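Local coordinates for protein mandelate racemase/muconate lactonizing enzyme/Enolase superfamily (Rhodobacter sphaeroides, PDB 2HZG) that belongs to the enolase superfamily and holds a sodium ion among three acidic side chains of its beta/alpha barrel, at residues D195-V200 with G222-E227; T217-G222 with A246-A251; R135-L140 with A163-W168. All coordinates share one frame; numbering follows the deposited sequence.

How the contacts relate
All three contacts belong to one parallel beta/alpha barrel and illustrate how a polar site is built on a repeated backbone frame. Contact 1 supplies two of the three protein ligands of a sodium ion, D199 and E227. Contact 3 lies one strand along, its centre about 9 Å from that of contact 1, and the two meet in a salt bridge, K165 NZ to E227 OE1 at 2.6 Å, while M197 and W225 pack on Y137. Contact 2 extends the frame the other way, its centre about 7 Å from that of contact 1. The two share G222, and strand 249-252 pairs with strand 225-227. Contacts 2 and 3, centres about 15 Å apart, do not touch.

Contact 1 of 3, residues D195-V200 with G222-E227; sequences DLMVDV and GVLWLE. With NA (sodium ion), chain C.
Four backbone hydrogen bonds join segments 195-200 and 222-227, which carry neighbouring parallel strands of the beta/alpha barrel, 195-199 and 225-227: L224 N to L196 O, V198 N to W225 O, E227 N to V198 O and V200 N to E227 O.

D199 and E227 pair in register on the face that carries the metal; with CG anti to the backbone N in both, their carboxylates lie stacked, planes 14° apart. D199 OD2 and E227 OE2 each reach the sodium ion at 2.3 Å; E254 and three waters complete its shell. The second oxygens are also occupied. D199 OD1 accepts from G201 N and from a metal-bound water, while E227 OE1 takes W225 NE1 at 3.0 Å on its anti lone pair and pairs with K165.

Among the apolar contacts, M197 CG lies over the W225 six-membered ring, 3.5 Å from its centroid, a CH-pi contact, with SD set obliquely in a Met-aromatic one. V198 CG2 meets V223 CG1 at 3.8 Å.

Each carboxylate, one oxygen on the metal and the other bonded, is fixed in rotation, and the sodium ion, with K165 for E227, probably offsets the repulsion between the acids.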
ATOM      1  N   ASP A 195     -16.774  -0.677  29.472  1.00 24.65           N
ATOM      2  CA  ASP A 195     -16.789  -1.039  28.054  1.00 23.71           C
ATOM      3  C   ASP A 195     -15.595  -1.940  27.734  1.00 21.90           C
ATOM      4  O   ASP A 195     -14.455  -1.677  28.162  1.00 20.66           O
ATOM      5  CB  ASP A 195     -16.788   0.203  27.162  1.00 24.64           C
ATOM      6  CG  ASP A 195     -18.032   1.060  27.342  1.00 28.45           C
ATOM      7  OD1 ASP A 195     -19.064   0.518  27.762  1.00 32.69           O
ATOM      8  OD2 ASP A 195     -17.991   2.275  27.044  1.00 34.54           O
ATOM      9  N   LEU A 196     -15.879  -3.028  27.019  1.00 20.08           N
ATOM     10  CA  LEU A 196     -14.854  -3.965  26.611  1.00 18.56           C
ATOM     11  C   LEU A 196     -14.828  -4.054  25.093  1.00 18.12           C
ATOM     12  O   LEU A 196     -15.871  -4.231  24.453  1.00 18.03           O
ATOM     13  CB  LEU A 196     -15.075  -5.352  27.232  1.00 17.99           C
ATOM     14  CG  LEU A 196     -14.088  -6.467  26.874  1.00 17.50           C
ATOM     15  CD1 LEU A 196     -12.649  -6.148  27.294  1.00 15.95           C
ATOM     16  CD2 LEU A 196     -14.535  -7.787  27.487  1.00 18.99           C
ATOM     17  N   MET A 197     -13.632  -3.904  24.530  1.00 17.35           N
ATOM     18  CA  MET A 197     -13.441  -4.006  23.095  1.00 16.74           C
ATOM     19  C   MET A 197     -12.403  -5.090  22.829  1.00 15.75           C
ATOM     20  O   MET A 197     -11.549  -5.361  23.679  1.00 14.22           O
ATOM     21  CB  MET A 197     -13.009  -2.668  22.502  1.00 16.77           C
ATOM     22  CG  MET A 197     -14.082  -1.571  22.558  1.00 20.00           C
ATOM     23  SD  MET A 197     -14.311  -0.800  24.197  1.00 24.99           S
ATOM     24  CE  MET A 197     -12.870   0.162  24.338  1.00 22.90           C
ATOM     25  N   VAL A 198     -12.504  -5.709  21.651  1.00 14.92           N
ATOM     26  CA  VAL A 198     -11.596  -6.768  21.246  1.00 15.20           C
ATOM     27  C   VAL A 198     -11.044  -6.492  19.852  1.00 15.29           C
ATOM     28  O   VAL A 198     -11.794  -6.177  18.926  1.00 15.95           O
ATOM     29  CB  VAL A 198     -12.281  -8.164  21.292  1.00 15.59           C
ATOM     30  CG1 VAL A 198     -11.334  -9.278  20.765  1.00 14.17           C
ATOM     31  CG2 VAL A 198     -12.781  -8.471  22.714  1.00 15.92           C
ATOM     32  N   ASP A 199      -9.730  -6.613  19.731  1.00 15.00           N
ATOM     33  CA  ASP A 199      -9.021  -6.366  18.481  1.00 15.50           C
ATOM     34  C   ASP A 199      -8.262  -7.626  18.112  1.00 14.99           C
ATOM     35  O   ASP A 199      -7.402  -8.080  18.854  1.00 15.97           O
ATOM     36  CB  ASP A 199      -8.079  -5.175  18.703  1.00 15.20           C
ATOM     37  CG  ASP A 199      -7.085  -4.950  17.558  1.00 16.00           C
ATOM     38  OD1 ASP A 199      -7.187  -5.552  16.470  1.00 14.39           O
ATOM     39  OD2 ASP A 199      -6.161  -4.124  17.781  1.00 15.64           O
ATOM     40  N   VAL A 200      -8.598  -8.206  16.968  1.00 15.09           N
ATOM     41  CA  VAL A 200      -7.989  -9.473  16.545  1.00 14.12           C
ATOM     42  C   VAL A 200      -6.895  -9.370  15.477  1.00 14.69           C
ATOM     43  O   VAL A 200      -6.409 -10.393  14.975  1.00 13.90           O
ATOM     44  CB  VAL A 200      -9.056 -10.544  16.172  1.00 14.38           C
ATOM     45  CG1 VAL A 200      -9.945 -10.825  17.398  1.00 12.46           C
ATOM     46  CG2 VAL A 200      -9.902 -10.112  14.981  1.00 12.32           C
ATOM     47  N   GLY A 222     -20.403  -9.153  26.454  1.00 18.36           N
ATOM     48  CA  GLY A 222     -20.929  -7.795  26.285  1.00 18.15           C
ATOM     49  C   GLY A 222     -19.944  -6.872  25.576  1.00 18.21           C
ATOM     50  O   GLY A 222     -19.897  -5.673  25.858  1.00 18.20           O
ATOM     51  N   VAL A 223     -19.162  -7.437  24.660  1.00 17.32           N
ATOM     52  CA  VAL A 223     -18.153  -6.676  23.908  1.00 16.58           C
ATOM     53  C   VAL A 223     -18.787  -5.634  22.966  1.00 16.92           C
ATOM     54  O   VAL A 223     -19.741  -5.920  22.218  1.00 16.55           O
ATOM     55  CB  VAL A 223     -17.174  -7.624  23.168  1.00 16.42           C
ATOM     56  CG1 VAL A 223     -16.155  -6.841  22.313  1.00 14.07           C
ATOM     57  CG2 VAL A 223     -16.435  -8.512  24.175  1.00 15.01           C
ATOM     58  N   LEU A 224     -18.263  -4.416  23.028  1.00 16.70           N
ATOM     59  CA  LEU A 224     -18.769  -3.307  22.217  1.00 17.29           C
ATOM     60  C   LEU A 224     -18.440  -3.458  20.718  1.00 16.64           C
ATOM     61  O   LEU A 224     -19.308  -3.274  19.864  1.00 15.91           O
ATOM     62  CB  LEU A 224     -18.232  -1.969  22.757  1.00 17.75           C
ATOM     63  CG  LEU A 224     -18.566  -0.673  21.998  1.00 20.65           C
ATOM     64  CD1 LEU A 224     -20.065  -0.373  22.056  1.00 23.19           C
ATOM     65  CD2 LEU A 224     -17.734   0.517  22.526  1.00 23.82           C
ATOM     66  N   TRP A 225     -17.176  -3.755  20.405  1.00 16.26           N
ATOM     67  CA  TRP A 225     -16.790  -3.910  19.026  1.00 15.68           C
ATOM     68  C   TRP A 225     -15.717  -4.964  18.865  1.00 15.21           C
ATOM     69  O   TRP A 225     -14.974  -5.293  19.808  1.00 15.52           O
ATOM     70  CB  TRP A 225     -16.373  -2.566  18.369  1.00 15.45           C
ATOM     71  CG  TRP A 225     -14.966  -2.034  18.712  1.00 16.23           C
ATOM     72  CD1 TRP A 225     -13.755  -2.675  18.536  1.00 16.36           C
ATOM     73  CD2 TRP A 225     -14.649  -0.731  19.234  1.00 15.25           C
ATOM     74  NE1 TRP A 225     -12.714  -1.844  18.941  1.00 15.81           N
ATOM     75  CE2 TRP A 225     -13.243  -0.652  19.364  1.00 13.77           C
ATOM     76  CE3 TRP A 225     -15.425   0.378  19.603  1.00 14.72           C
ATOM     77  CZ2 TRP A 225     -12.600   0.491  19.863  1.00 13.55           C
ATOM     78  CZ3 TRP A 225     -14.791   1.502  20.086  1.00 16.06           C
ATOM     79  CH2 TRP A 225     -13.387   1.553  20.205  1.00 13.80           C
ATOM     80  N   LEU A 226     -15.672  -5.495  17.651  1.00 14.61           N
ATOM     81  CA  LEU A 226     -14.675  -6.447  17.220  1.00 14.35           C
ATOM     82  C   LEU A 226     -13.898  -5.747  16.135  1.00 14.15           C
ATOM     83  O   LEU A 226     -14.445  -5.397  15.097  1.00 14.67           O
ATOM     84  CB  LEU A 226     -15.351  -7.712  16.674  1.00 13.73           C
ATOM     85  CG  LEU A 226     -14.410  -8.720  16.005  1.00 14.60           C
ATOM     86  CD1 LEU A 226     -13.399  -9.280  17.026  1.00 13.83           C
ATOM     87  CD2 LEU A 226     -15.238  -9.826  15.308  1.00 15.14           C
ATOM     88  N   GLU A 227     -12.609  -5.547  16.387  1.00 14.93           N
ATOM     89  CA  GLU A 227     -11.756  -4.699  15.561  1.00 13.89           C
ATOM     90  C   GLU A 227     -10.866  -5.533  14.637  1.00 13.71           C
ATOM     91  O   GLU A 227     -10.321  -6.562  15.043  1.00 13.44           O
ATOM     92  CB  GLU A 227     -10.934  -3.799  16.488  1.00 14.48           C
ATOM     93  CG  GLU A 227      -9.883  -2.935  15.831  1.00 14.04           C
ATOM     94  CD  GLU A 227      -9.260  -1.955  16.810  1.00 16.04           C
ATOM     95  OE1 GLU A 227      -9.907  -1.585  17.816  1.00 15.13           O
ATOM     96  OE2 GLU A 227      -8.123  -1.518  16.543  1.00 19.31           O
TER
HETATM   97 NA    NA C1101      -5.882  -2.200  16.479  1.00 22.84          NA
HETATM   98  O   HOH W   1     -18.655  -3.521  26.717  1.00 27.56           O
HETATM   99  O   HOH W   2      -5.706  -4.465  14.767  1.00 18.20           O
HETATM  100  O   HOH W   3      -3.440  -2.304  16.185  1.00 18.95           O
HETATM  101  O   HOH W   4      -5.164  -0.839  18.536  1.00 19.08           O

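Contact 2 of 3, residues T217-G222 with A246-A251; sequences TLDAAG and ARVRIA
D219 stands on the last turn of helix 215-220 with CG anti to its own carbonyl carbon (chi1 -82°), a torsion that delivers the carboxylate end-on to the chain just ahead of strand 249-252. There it grips two successive N-H groups. OD1 takes V248 N and OD2 takes R247 N, each at 2.8 Å, both through syn lone pairs, so the pair of bonds fixes the rotation of the flat group. A246 CB rests against OD2 at 3.5 Å.

The R247 chain bends at chi3 (-32°) and folds back until one face of the guanidinium lies against D219 CB, with G222 CA at the edge of the same group. R247 NH2 donates to D219 O at 3.1 Å, on a lone pair in the carbonyl plane. That oxygen also accepts from G222 N, within the Schellman motif that ends the helix at positive phi. The R247 and D219 charges, with NH1 4.5 Å from OD2, lie near one another without a salt bridge. V248 sets CG1 in the crowded position between N and carbonyl carbon, 4.1 Å from L218 CB.

The contact thus fastens a helix end to the loop that leads into strand 249-252. Helix 176-190 packs against L218 and A221, R187 NE hydrogen-bonds to A221 O, and strand 249-252 runs between strands 225-227 and 273-276.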
ATOM      1  N   THR A 217     -19.540 -15.648  21.857  1.00 20.48           N
ATOM      2  CA  THR A 217     -18.638 -15.390  22.970  1.00 21.53           C
ATOM      3  C   THR A 217     -18.502 -13.882  23.200  1.00 21.02           C
ATOM      4  O   THR A 217     -18.589 -13.411  24.327  1.00 20.93           O
ATOM      5  CB  THR A 217     -17.243 -15.949  22.677  1.00 21.97           C
ATOM      6  OG1 THR A 217     -17.345 -17.354  22.383  1.00 25.70           O
ATOM      7  CG2 THR A 217     -16.313 -15.725  23.858  1.00 22.77           C
ATOM      8  N   LEU A 218     -18.273 -13.139  22.124  1.00 20.02           N
ATOM      9  CA  LEU A 218     -18.156 -11.678  22.214  1.00 19.72           C
ATOM     10  C   LEU A 218     -19.442 -11.071  22.790  1.00 19.77           C
ATOM     11  O   LEU A 218     -19.388 -10.180  23.641  1.00 19.45           O
ATOM     12  CB  LEU A 218     -17.841 -11.073  20.845  1.00 18.11           C
ATOM     13  CG  LEU A 218     -16.465 -11.395  20.252  1.00 18.43           C
ATOM     14  CD1 LEU A 218     -16.464 -11.208  18.721  1.00 13.70           C
ATOM     15  CD2 LEU A 218     -15.342 -10.561  20.914  1.00 15.02           C
ATOM     16  N   ASP A 219     -20.596 -11.554  22.339  1.00 20.08           N
ATOM     17  CA  ASP A 219     -21.869 -11.030  22.844  1.00 20.66           C
ATOM     18  C   ASP A 219     -22.100 -11.431  24.313  1.00 20.47           C
ATOM     19  O   ASP A 219     -22.588 -10.625  25.095  1.00 20.53           O
ATOM     20  CB  ASP A 219     -23.056 -11.435  21.958  1.00 20.82           C
ATOM     21  CG  ASP A 219     -23.218 -10.529  20.718  1.00 23.30           C
ATOM     22  OD1 ASP A 219     -22.486  -9.506  20.577  1.00 23.09           O
ATOM     23  OD2 ASP A 219     -24.085 -10.855  19.867  1.00 24.63           O
ATOM     24  N   ALA A 220     -21.706 -12.651  24.684  1.00 20.57           N
ATOM     25  CA  ALA A 220     -21.846 -13.117  26.073  1.00 20.58           C
ATOM     26  C   ALA A 220     -21.003 -12.252  27.036  1.00 20.96           C
ATOM     27  O   ALA A 220     -21.411 -11.995  28.169  1.00 21.45           O
ATOM     28  CB  ALA A 220     -21.475 -14.612  26.190  1.00 20.17           C
ATOM     29  N   ALA A 221     -19.836 -11.802  26.570  1.00 20.14           N
ATOM     30  CA  ALA A 221     -18.965 -10.909  27.342  1.00 19.37           C
ATOM     31  C   ALA A 221     -19.359  -9.436  27.227  1.00 18.95           C
ATOM     32  O   ALA A 221     -18.711  -8.572  27.813  1.00 19.26           O
ATOM     33  CB  ALA A 221     -17.508 -11.109  26.932  1.00 19.66           C
ATOM     34  N   GLY A 222     -20.403  -9.153  26.454  1.00 18.36           N
ATOM     35  CA  GLY A 222     -20.929  -7.795  26.285  1.00 18.15           C
ATOM     36  C   GLY A 222     -19.944  -6.872  25.576  1.00 18.21           C
ATOM     37  O   GLY A 222     -19.897  -5.673  25.858  1.00 18.20           O
ATOM     38  N   ALA A 246     -25.151 -10.269  15.177  1.00 25.36           N
ATOM     39  CA  ALA A 246     -24.595 -10.138  16.533  1.00 24.03           C
ATOM     40  C   ALA A 246     -24.774  -8.715  17.064  1.00 23.51           C
ATOM     41  O   ALA A 246     -25.009  -7.786  16.296  1.00 22.80           O
ATOM     42  CB  ALA A 246     -23.131 -10.547  16.554  1.00 23.59           C
ATOM     43  N   ARG A 247     -24.682  -8.538  18.382  1.00 23.10           N
ATOM     44  CA  ARG A 247     -24.771  -7.188  18.951  1.00 23.00           C
ATOM     45  C   ARG A 247     -23.426  -6.452  18.816  1.00 21.53           C
ATOM     46  O   ARG A 247     -23.404  -5.263  18.556  1.00 20.44           O
ATOM     47  CB  ARG A 247     -25.197  -7.207  20.423  1.00 23.44           C
ATOM     48  CG  ARG A 247     -26.593  -7.832  20.699  1.00 29.15           C
ATOM     49  CD  ARG A 247     -27.076  -7.490  22.136  1.00 36.21           C
ATOM     50  NE  ARG A 247     -25.921  -7.388  23.023  1.00 41.49           N
ATOM     51  CZ  ARG A 247     -25.435  -8.388  23.761  1.00 44.48           C
ATOM     52  NH1 ARG A 247     -26.044  -9.578  23.755  1.00 42.87           N
ATOM     53  NH2 ARG A 247     -24.338  -8.184  24.512  1.00 43.51           N
ATOM     54  N   VAL A 248     -22.325  -7.175  19.024  1.00 20.80           N
ATOM     55  CA  VAL A 248     -20.983  -6.622  18.856  1.00 19.95           C
ATOM     56  C   VAL A 248     -20.877  -6.013  17.457  1.00 20.26           C
ATOM     57  O   VAL A 248     -21.269  -6.631  16.452  1.00 20.48           O
ATOM     58  CB  VAL A 248     -19.880  -7.690  19.114  1.00 20.13           C
ATOM     59  CG1 VAL A 248     -19.962  -8.848  18.109  1.00 18.61           C
ATOM     60  CG2 VAL A 248     -18.473  -7.065  19.129  1.00 17.86           C
ATOM     61  N   ARG A 249     -20.364  -4.795  17.396  1.00 19.59           N
ATOM     62  CA  ARG A 249     -20.204  -4.114  16.119  1.00 19.55           C
ATOM     63  C   ARG A 249     -18.813  -4.345  15.563  1.00 18.35           C
ATOM     64  O   ARG A 249     -17.923  -4.777  16.292  1.00 18.17           O
ATOM     65  CB  ARG A 249     -20.538  -2.628  16.289  1.00 19.98           C
ATOM     66  CG  ARG A 249     -22.030  -2.458  16.621  1.00 23.91           C
ATOM     67  CD  ARG A 249     -22.315  -1.091  17.184  1.00 30.69           C
ATOM     68  NE  ARG A 249     -22.276  -0.073  16.136  1.00 34.49           N
ATOM     69  CZ  ARG A 249     -22.396   1.233  16.353  1.00 36.71           C
ATOM     70  NH1 ARG A 249     -22.543   1.698  17.592  1.00 36.17           N
ATOM     71  NH2 ARG A 249     -22.353   2.074  15.324  1.00 36.75           N
ATOM     72  N   ILE A 250     -18.632  -4.095  14.267  1.00 16.87           N
ATOM     73  CA  ILE A 250     -17.327  -4.295  13.640  1.00 15.73           C
ATOM     74  C   ILE A 250     -16.604  -2.944  13.562  1.00 15.46           C
ATOM     75  O   ILE A 250     -17.222  -1.908  13.308  1.00 14.94           O
ATOM     76  CB  ILE A 250     -17.428  -4.990  12.230  1.00 15.78           C
ATOM     77  CG1 ILE A 250     -18.301  -6.266  12.280  1.00 16.45           C
ATOM     78  CG2 ILE A 250     -16.032  -5.301  11.654  1.00 14.92           C
ATOM     79  CD1 ILE A 250     -18.017  -7.243  13.431  1.00 18.44           C
ATOM     80  N   ALA A 251     -15.310  -2.969  13.836  1.00 15.61           N
ATOM     81  CA  ALA A 251     -14.490  -1.760  13.773  1.00 15.74           C
ATOM     82  C   ALA A 251     -13.268  -2.025  12.931  1.00 15.24           C
ATOM     83  O   ALA A 251     -12.801  -3.161  12.841  1.00 15.51           O
ATOM     84  CB  ALA A 251     -14.072  -1.307  15.190  1.00 15.24           C
TER

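Contact 3 of 3, residues R135-L140 with A163-W168; sequences RPYASL and AVKFGW
The first two strands of the beta/alpha barrel meet here, joined in a beta-alpha-beta crossover through helix 146-158. They run parallel, their segment axes 30° apart, and four backbone hydrogen bonds form the ladder: A138 N to A163 O, K165 N to A138 O, L140 N to K165 O and G167 N to L140 O. A138, S139 and L140 pair with V164, K165 and F166.

On the face bearing S139 and K165, the lysine leaves with CG anti to the backbone N (chi1 -174°) and bends at chi3. Its CB lies 3.5 Å from Y137 CE1, its CD follows the phenol, and NZ donates to Y137 OH at 2.9 Å. S139 OG touches K165 CE at 3.5 Å. Across the sheet, L140 CD1 meets V164 CG1 at 3.9 Å, and L140 CB lies as far from F166 CE1, the leucine and phenylalanine running side by side.

A second shell sets these groups. E329 on strand 327-331 takes a salt bridge from K165 NZ and a hydrogen bond from S139 OG, so one oxygen, E329 OE2, ties the S139 hydroxyl and the K165 ammonium together, and E227, a ligand of the sodium ion, is the other carboxylate on that ammonium. Two acids around one lysine would be expected to favour its protonated form, against the effect of the nearby sodium ion. The Y137 ring is further fixed by the W225 ring, which meets it steeply, and by M197. Behind the opposite face, A156 of helix 146-158 covers A138 and V164, while A153 and R152 reach F166.

At the start of the ladder, Y137 CB rests on A163 CB at 3.6 Å, and A138 N approaches A163 O from 33° above the carbonyl plane.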
ATOM      1  N   ARG A 135     -13.081  10.314  26.328  1.00 19.30           N
ATOM      2  CA  ARG A 135     -12.992   9.326  27.382  1.00 20.52           C
ATOM      3  C   ARG A 135     -12.058   8.195  26.909  1.00 19.42           C
ATOM      4  O   ARG A 135     -12.415   7.436  25.999  1.00 19.23           O
ATOM      5  CB  ARG A 135     -14.409   8.827  27.715  1.00 20.96           C
ATOM      6  CG  ARG A 135     -14.461   7.693  28.733  1.00 26.74           C
ATOM      7  CD  ARG A 135     -14.181   8.187  30.154  1.00 31.95           C
ATOM      8  NE  ARG A 135     -15.112   9.246  30.557  1.00 36.47           N
ATOM      9  CZ  ARG A 135     -15.003   9.957  31.679  1.00 37.08           C
ATOM     10  NH1 ARG A 135     -14.006   9.727  32.529  1.00 37.70           N
ATOM     11  NH2 ARG A 135     -15.894  10.896  31.948  1.00 37.45           N
ATOM     12  N   PRO A 136     -10.858   8.092  27.523  1.00 18.85           N
ATOM     13  CA  PRO A 136      -9.824   7.166  27.043  1.00 18.65           C
ATOM     14  C   PRO A 136     -10.132   5.718  27.436  1.00 18.75           C
ATOM     15  O   PRO A 136     -10.496   5.443  28.593  1.00 19.24           O
ATOM     16  CB  PRO A 136      -8.545   7.657  27.746  1.00 18.67           C
ATOM     17  CG  PRO A 136      -9.057   8.280  29.051  1.00 18.39           C
ATOM     18  CD  PRO A 136     -10.421   8.859  28.709  1.00 18.14           C
ATOM     19  N   TYR A 137     -10.026   4.803  26.476  1.00 16.64           N
ATOM     20  CA  TYR A 137     -10.076   3.396  26.824  1.00 16.69           C
ATOM     21  C   TYR A 137      -8.650   2.892  26.880  1.00 16.31           C
ATOM     22  O   TYR A 137      -7.808   3.323  26.094  1.00 16.57           O
ATOM     23  CB  TYR A 137     -10.980   2.610  25.869  1.00 15.89           C
ATOM     24  CG  TYR A 137     -10.492   2.401  24.433  1.00 16.01           C
ATOM     25  CD1 TYR A 137      -9.501   1.447  24.130  1.00 15.06           C
ATOM     26  CD2 TYR A 137     -11.074   3.098  23.380  1.00 13.78           C
ATOM     27  CE1 TYR A 137      -9.079   1.234  22.785  1.00 13.87           C
ATOM     28  CE2 TYR A 137     -10.683   2.869  22.032  1.00 13.96           C
ATOM     29  CZ  TYR A 137      -9.676   1.945  21.763  1.00 13.07           C
ATOM     30  OH  TYR A 137      -9.270   1.727  20.472  1.00 15.03           O
ATOM     31  N   ALA A 138      -8.364   2.031  27.851  1.00 16.15           N
ATOM     32  CA  ALA A 138      -7.035   1.490  28.025  1.00 16.71           C
ATOM     33  C   ALA A 138      -6.784   0.473  26.931  1.00 16.99           C
ATOM     34  O   ALA A 138      -7.518  -0.512  26.818  1.00 17.84           O
ATOM     35  CB  ALA A 138      -6.882   0.841  29.436  1.00 16.49           C
ATOM     36  N   SER A 139      -5.749   0.703  26.124  1.00 16.36           N
ATOM     37  CA  SER A 139      -5.504  -0.167  25.000  1.00 15.95           C
ATOM     38  C   SER A 139      -4.332  -1.081  25.288  1.00 15.43           C
ATOM     39  O   SER A 139      -3.211  -0.621  25.474  1.00 15.41           O
ATOM     40  CB  SER A 139      -5.293   0.632  23.698  1.00 16.11           C
ATOM     41  OG  SER A 139      -5.427  -0.244  22.598  1.00 16.00           O
ATOM     42  N   LEU A 140      -4.613  -2.380  25.308  1.00 14.32           N
ATOM     43  CA  LEU A 140      -3.698  -3.366  25.858  1.00 14.88           C
ATOM     44  C   LEU A 140      -3.571  -4.582  24.957  1.00 14.34           C
ATOM     45  O   LEU A 140      -4.402  -4.806  24.101  1.00 14.86           O
ATOM     46  CB  LEU A 140      -4.202  -3.823  27.254  1.00 14.56           C
ATOM     47  CG  LEU A 140      -4.205  -2.755  28.349  1.00 16.13           C
ATOM     48  CD1 LEU A 140      -4.962  -3.257  29.579  1.00 16.97           C
ATOM     49  CD2 LEU A 140      -2.768  -2.381  28.701  1.00 16.32           C
ATOM     50  N   ALA A 163     -12.986   1.798  30.516  1.00 21.06           N
ATOM     51  CA  ALA A 163     -13.111   1.030  29.282  1.00 19.50           C
ATOM     52  C   ALA A 163     -11.756   0.440  28.945  1.00 18.67           C
ATOM     53  O   ALA A 163     -10.724   1.066  29.208  1.00 18.29           O
ATOM     54  CB  ALA A 163     -13.646   1.896  28.139  1.00 19.31           C
ATOM     55  N   VAL A 164     -11.751  -0.793  28.431  0.60 17.99           N
ATOM     56  CA  VAL A 164     -10.511  -1.502  28.089  0.60 17.10           C
ATOM     57  C   VAL A 164     -10.673  -2.226  26.746  0.60 17.16           C
ATOM     58  O   VAL A 164     -11.749  -2.765  26.447  0.60 16.84           O
ATOM     59  CB  VAL A 164     -10.084  -2.538  29.181  0.60 17.64           C
ATOM     60  CG1 VAL A 164      -8.821  -3.282  28.769  0.60 16.92           C
ATOM     61  CG2 VAL A 164      -9.858  -1.870  30.551  0.60 16.08           C
ATOM     62  N   LYS A 165      -9.601  -2.230  25.951  1.00 16.53           N
ATOM     63  CA  LYS A 165      -9.534  -3.036  24.732  1.00 16.18           C
ATOM     64  C   LYS A 165      -8.350  -3.972  24.867  1.00 15.24           C
ATOM     65  O   LYS A 165      -7.291  -3.565  25.323  1.00 16.10           O
ATOM     66  CB  LYS A 165      -9.357  -2.161  23.488  1.00 15.55           C
ATOM     67  CG  LYS A 165      -9.428  -2.959  22.178  1.00 15.83           C
ATOM     68  CD  LYS A 165      -9.407  -2.034  20.982  1.00 14.76           C
ATOM     69  CE  LYS A 165      -7.990  -1.651  20.586  1.00 12.04           C
ATOM     70  NZ  LYS A 165      -7.999  -0.703  19.423  1.00 12.59           N
ATOM     71  N   PHE A 166      -8.536  -5.236  24.519  1.00 14.48           N
ATOM     72  CA  PHE A 166      -7.416  -6.145  24.358  1.00 14.13           C
ATOM     73  C   PHE A 166      -7.263  -6.511  22.890  1.00 14.52           C
ATOM     74  O   PHE A 166      -8.248  -6.717  22.191  1.00 14.69           O
ATOM     75  CB  PHE A 166      -7.611  -7.412  25.184  1.00 14.85           C
ATOM     76  CG  PHE A 166      -7.465  -7.191  26.648  1.00 15.63           C
ATOM     77  CD1 PHE A 166      -6.213  -7.212  27.226  1.00 14.96           C
ATOM     78  CD2 PHE A 166      -8.575  -6.894  27.438  1.00 16.15           C
ATOM     79  CE1 PHE A 166      -6.057  -6.988  28.570  1.00 16.55           C
ATOM     80  CE2 PHE A 166      -8.416  -6.670  28.794  1.00 15.26           C
ATOM     81  CZ  PHE A 166      -7.160  -6.702  29.348  1.00 15.75           C
ATOM     82  N   GLY A 167      -6.022  -6.619  22.443  1.00 14.60           N
ATOM     83  CA  GLY A 167      -5.757  -6.927  21.052  1.00 15.18           C
ATOM     84  C   GLY A 167      -4.698  -7.972  20.957  1.00 15.42           C
ATOM     85  O   GLY A 167      -3.904  -8.135  21.885  1.00 16.25           O
ATOM     86  N   TRP A 168      -4.701  -8.698  19.845  1.00 15.16           N
ATOM     87  CA  TRP A 168      -3.548  -9.497  19.438  1.00 15.20           C
ATOM     88  C   TRP A 168      -3.169 -10.552  20.499  1.00 15.74           C
ATOM     89  O   TRP A 168      -4.050 -11.235  21.048  1.00 15.28           O
ATOM     90  CB  TRP A 168      -2.351  -8.583  19.107  1.00 15.48           C
ATOM     91  CG  TRP A 168      -2.629  -7.488  18.078  1.00 15.87           C
ATOM     92  CD1 TRP A 168      -3.163  -6.239  18.319  1.00 16.40           C
ATOM     93  CD2 TRP A 168      -2.355  -7.537  16.674  1.00 15.32           C
ATOM     94  NE1 TRP A 168      -3.248  -5.525  17.148  1.00 17.87           N
ATOM     95  CE2 TRP A 168      -2.747  -6.288  16.125  1.00 17.93           C
ATOM     96  CE3 TRP A 168      -1.806  -8.504  15.824  1.00 15.63           C
ATOM     97  CZ2 TRP A 168      -2.616  -5.993  14.758  1.00 17.29           C
ATOM     98  CZ3 TRP A 168      -1.664  -8.200  14.459  1.00 15.61           C
ATOM     99  CH2 TRP A 168      -2.068  -6.960  13.948  1.00 15.34           C
TER